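Tailspike protein (Siphovirus 9NA, PDB 3RIQ) probably binds the lipopolysaccharide of its Salmonella host through this receptor-binding domain and cleaves it as an endorhamnosidase. Local coordinates at residues A[163-168]-A[184-190]. Residues are numbered along the deposited sequence.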
ATOM      1  N   ALA A 163     -20.841 -21.437  -5.461  1.00 11.11           N
ATOM      2  CA  ALA A 163     -21.813 -22.023  -4.518  1.00 11.42           C
ATOM      3  C   ALA A 163     -23.104 -21.216  -4.525  1.00 12.00           C
ATOM      4  O   ALA A 163     -23.075 -19.997  -4.694  1.00 12.32           O
ATOM      5  CB  ALA A 163     -21.244 -22.008  -3.095  1.00 11.86           C
ATOM      6  N   THR A 164     -24.204 -21.899  -4.266  1.00 12.32           N
ATOM      7  CA  THR A 164     -25.484 -21.228  -4.053  1.00 12.37           C
ATOM      8  C   THR A 164     -26.038 -21.821  -2.765  1.00 12.09           C
ATOM      9  O   THR A 164     -26.592 -22.917  -2.763  1.00 12.01           O
ATOM     10  CB  THR A 164     -26.454 -21.431  -5.237  1.00 12.82           C
ATOM     11  OG1 THR A 164     -25.834 -20.984  -6.452  1.00 14.34           O
ATOM     12  CG2 THR A 164     -27.763 -20.624  -5.028  1.00 14.66           C
ATOM     13  N   MET A 165     -25.828 -21.100  -1.668  1.00 11.90           N
ATOM     14  CA  MET A 165     -26.110 -21.601  -0.334  1.00 11.89           C
ATOM     15  C   MET A 165     -25.340 -22.921  -0.117  1.00 12.05           C
ATOM     16  O   MET A 165     -25.918 -23.973   0.169  1.00 12.30           O
ATOM     17  CB  MET A 165     -27.636 -21.760  -0.099  1.00 12.77           C
ATOM     18  CG  MET A 165     -28.400 -20.469  -0.269  1.00 13.53           C
ATOM     19  SD  MET A 165     -27.986 -19.217   0.968  1.00 14.44           S
ATOM     20  CE  MET A 165     -28.885 -17.772   0.326  1.00 14.29           C
ATOM     21  N   GLY A 166     -24.011 -22.841  -0.269  1.00 11.96           N
ATOM     22  CA  GLY A 166     -23.137 -24.002  -0.198  1.00 11.50           C
ATOM     23  C   GLY A 166     -21.745 -23.552   0.196  1.00 11.46           C
ATOM     24  O   GLY A 166     -21.446 -22.355   0.334  1.00 11.86           O
ATOM     25  N   GLY A 167     -20.866 -24.513   0.336  1.00 11.38           N
ATOM     26  CA  GLY A 167     -19.482 -24.216   0.694  1.00 10.80           C
ATOM     27  C   GLY A 167     -18.597 -25.424   0.649  1.00 11.45           C
ATOM     28  O   GLY A 167     -19.042 -26.524   0.272  1.00 12.01           O
ATOM     29  N   TYR A 168     -17.357 -25.222   1.075  1.00 11.08           N
ATOM     30  CA  TYR A 168     -16.291 -26.199   0.925  1.00 10.54           C
ATOM     31  C   TYR A 168     -15.594 -26.382   2.251  1.00 11.59           C
ATOM     32  O   TYR A 168     -15.094 -25.410   2.863  1.00 12.34           O
ATOM     33  CB  TYR A 168     -15.266 -25.760  -0.147  1.00 10.45           C
ATOM     34  CG  TYR A 168     -15.924 -25.650  -1.509  1.00 11.20           C
ATOM     35  CD1 TYR A 168     -15.879 -26.711  -2.421  1.00 10.21           C
ATOM     36  CD2 TYR A 168     -16.620 -24.486  -1.879  1.00 11.99           C
ATOM     37  CE1 TYR A 168     -16.511 -26.612  -3.651  1.00 10.39           C
ATOM     38  CE2 TYR A 168     -17.257 -24.383  -3.098  1.00 11.43           C
ATOM     39  CZ  TYR A 168     -17.214 -25.451  -3.980  1.00 11.08           C
ATOM     40  OH  TYR A 168     -17.820 -25.347  -5.208  1.00 11.68           O
ATOM     41  N   PHE A 184     -20.344 -17.039  -5.599  1.00 11.59           N
ATOM     42  CA  PHE A 184     -20.191 -17.838  -4.378  1.00 11.95           C
ATOM     43  C   PHE A 184     -21.043 -17.252  -3.249  1.00 10.43           C
ATOM     44  O   PHE A 184     -20.652 -16.278  -2.589  1.00 11.56           O
ATOM     45  CB  PHE A 184     -18.702 -17.890  -4.020  1.00 12.53           C
ATOM     46  CG  PHE A 184     -18.315 -18.955  -3.025  1.00 11.38           C
ATOM     47  CD1 PHE A 184     -17.346 -19.901  -3.356  1.00 11.60           C
ATOM     48  CD2 PHE A 184     -18.922 -19.034  -1.757  1.00 12.69           C
ATOM     49  CE1 PHE A 184     -16.943 -20.889  -2.420  1.00 10.91           C
ATOM     50  CE2 PHE A 184     -18.552 -20.030  -0.824  1.00 11.15           C
ATOM     51  CZ  PHE A 184     -17.556 -20.954  -1.138  1.00 11.66           C
ATOM     52  N   ILE A 185     -22.232 -17.832  -3.059  1.00 11.82           N
ATOM     53  CA  ILE A 185     -23.130 -17.465  -1.961  1.00 12.45           C
ATOM     54  C   ILE A 185     -22.974 -18.585  -0.934  1.00 12.09           C
ATOM     55  O   ILE A 185     -23.407 -19.747  -1.188  1.00 12.22           O
ATOM     56  CB  ILE A 185     -24.566 -17.342  -2.457  1.00 13.29           C
ATOM     57  CG1 ILE A 185     -24.642 -16.312  -3.596  1.00 14.35           C
ATOM     58  CG2 ILE A 185     -25.497 -17.001  -1.295  1.00 13.90           C
ATOM     59  CD1 ILE A 185     -25.835 -16.466  -4.464  1.00 20.96           C
ATOM     60  N   ALA A 186     -22.304 -18.287   0.184  1.00 12.20           N
ATOM     61  CA  ALA A 186     -21.922 -19.302   1.165  1.00 11.14           C
ATOM     62  C   ALA A 186     -23.098 -19.793   2.000  1.00 11.72           C
ATOM     63  O   ALA A 186     -24.183 -19.169   2.016  1.00 12.88           O
ATOM     64  CB  ALA A 186     -20.816 -18.714   2.072  1.00 11.47           C
ATOM     65  N   TRP A 187     -22.903 -20.933   2.659  1.00 12.45           N
ATOM     66  CA  TRP A 187     -23.927 -21.463   3.590  1.00 12.33           C
ATOM     67  C   TRP A 187     -23.534 -21.171   5.065  1.00 12.89           C
ATOM     68  O   TRP A 187     -24.254 -20.468   5.775  1.00 12.81           O
ATOM     69  CB  TRP A 187     -24.099 -22.963   3.340  1.00 13.48           C
ATOM     70  CG  TRP A 187     -25.067 -23.614   4.283  1.00 14.80           C
ATOM     71  CD1 TRP A 187     -24.834 -24.710   5.089  1.00 14.75           C
ATOM     72  CD2 TRP A 187     -26.437 -23.233   4.514  1.00 14.11           C
ATOM     73  NE1 TRP A 187     -25.978 -25.026   5.795  1.00 15.43           N
ATOM     74  CE2 TRP A 187     -26.973 -24.146   5.458  1.00 15.67           C
ATOM     75  CE3 TRP A 187     -27.267 -22.230   3.995  1.00 15.24           C
ATOM     76  CZ2 TRP A 187     -28.304 -24.070   5.908  1.00 14.68           C
ATOM     77  CZ3 TRP A 187     -28.558 -22.141   4.442  1.00 16.91           C
ATOM     78  CH2 TRP A 187     -29.085 -23.072   5.377  1.00 16.01           C
ATOM     79  N   GLU A 188     -22.374 -21.678   5.478  1.00 12.92           N
ATOM     80  CA  GLU A 188     -21.802 -21.428   6.791  1.00 13.44           C
ATOM     81  C   GLU A 188     -20.535 -20.587   6.550  1.00 13.50           C
ATOM     82  O   GLU A 188     -20.639 -19.478   6.000  1.00 13.42           O
ATOM     83  CB  GLU A 188     -21.584 -22.762   7.544  1.00 13.69           C
ATOM     84  CG  GLU A 188     -22.917 -23.372   7.923  1.00 17.42           C
ATOM     85  CD  GLU A 188     -22.867 -24.817   8.372  1.00 22.79           C
ATOM     86  OE1 GLU A 188     -23.563 -25.118   9.359  1.00 27.83           O
ATOM     87  OE2 GLU A 188     -22.200 -25.657   7.719  1.00 24.26           O
ATOM     88  N   SER A 189     -19.368 -21.061   6.955  1.00 12.70           N
ATOM     89  CA  SER A 189     -18.141 -20.417   6.478  1.00 11.87           C
ATOM     90  C   SER A 189     -17.921 -20.837   5.018  1.00 12.78           C
ATOM     91  O   SER A 189     -18.219 -21.962   4.646  1.00 12.40           O
ATOM     92  CB  SER A 189     -16.961 -20.780   7.363  1.00 12.87           C
ATOM     93  OG  SER A 189     -17.065 -20.139   8.618  1.00 13.71           O
ATOM     94  N   GLY A 190     -17.422 -19.932   4.181  1.00 12.32           N
ATOM     95  CA  GLY A 190     -17.298 -20.272   2.741  1.00 12.19           C
ATOM     96  C   GLY A 190     -16.290 -21.383   2.460  1.00 12.13           C
ATOM     97  O   GLY A 190     -16.632 -22.420   1.849  1.00 12.51           O
TER
HETATM   98  O   HOH W   1     -16.665 -24.242   4.792  1.00 13.47           O
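The Phe184 ring lies at the apolar centre of this contact. Ala163 CB sits over one face of it, a CH-pi contact 4.0 Å from the ring centroid. The Tyr168 ring meets it rim to rim, with Tyr168 CE2 3.6 Å from Phe184 CE1 and the planes at 48°. Ile191 and Ile212 extend this core. A second apolar group lies outside this core. Ile185 points to the face opposite Phe184, and Met165 CE is 3.8 Å from Ile185 CG2. Met165 CB is 4.1 Å from Trp187 CE3. Pro91 packs against both Met165 and Trp187.

Both segments turn a corner here, as successive rungs of the right-handed parallel beta-helix. Ala163 pairs with Phe184 and Thr164 with Ile185, both in parallel. Ile185 N donates to Ala163 O at 2.8 Å, nearly straight. Past the turn at 164-165, Gly166 N donates to Ile185 O at 3.3 Å. Trp187 N to Gly166 O, 3.1 Å, is bent and weak. At the end of the corner 187-190, Tyr168 N donates to Gly190 O at 3.0 Å, so the rungs join again. A water lies 2.7 Å from Tyr168 O and 2.8 Å from Ser189 O, within hydrogen-bonding distance of both.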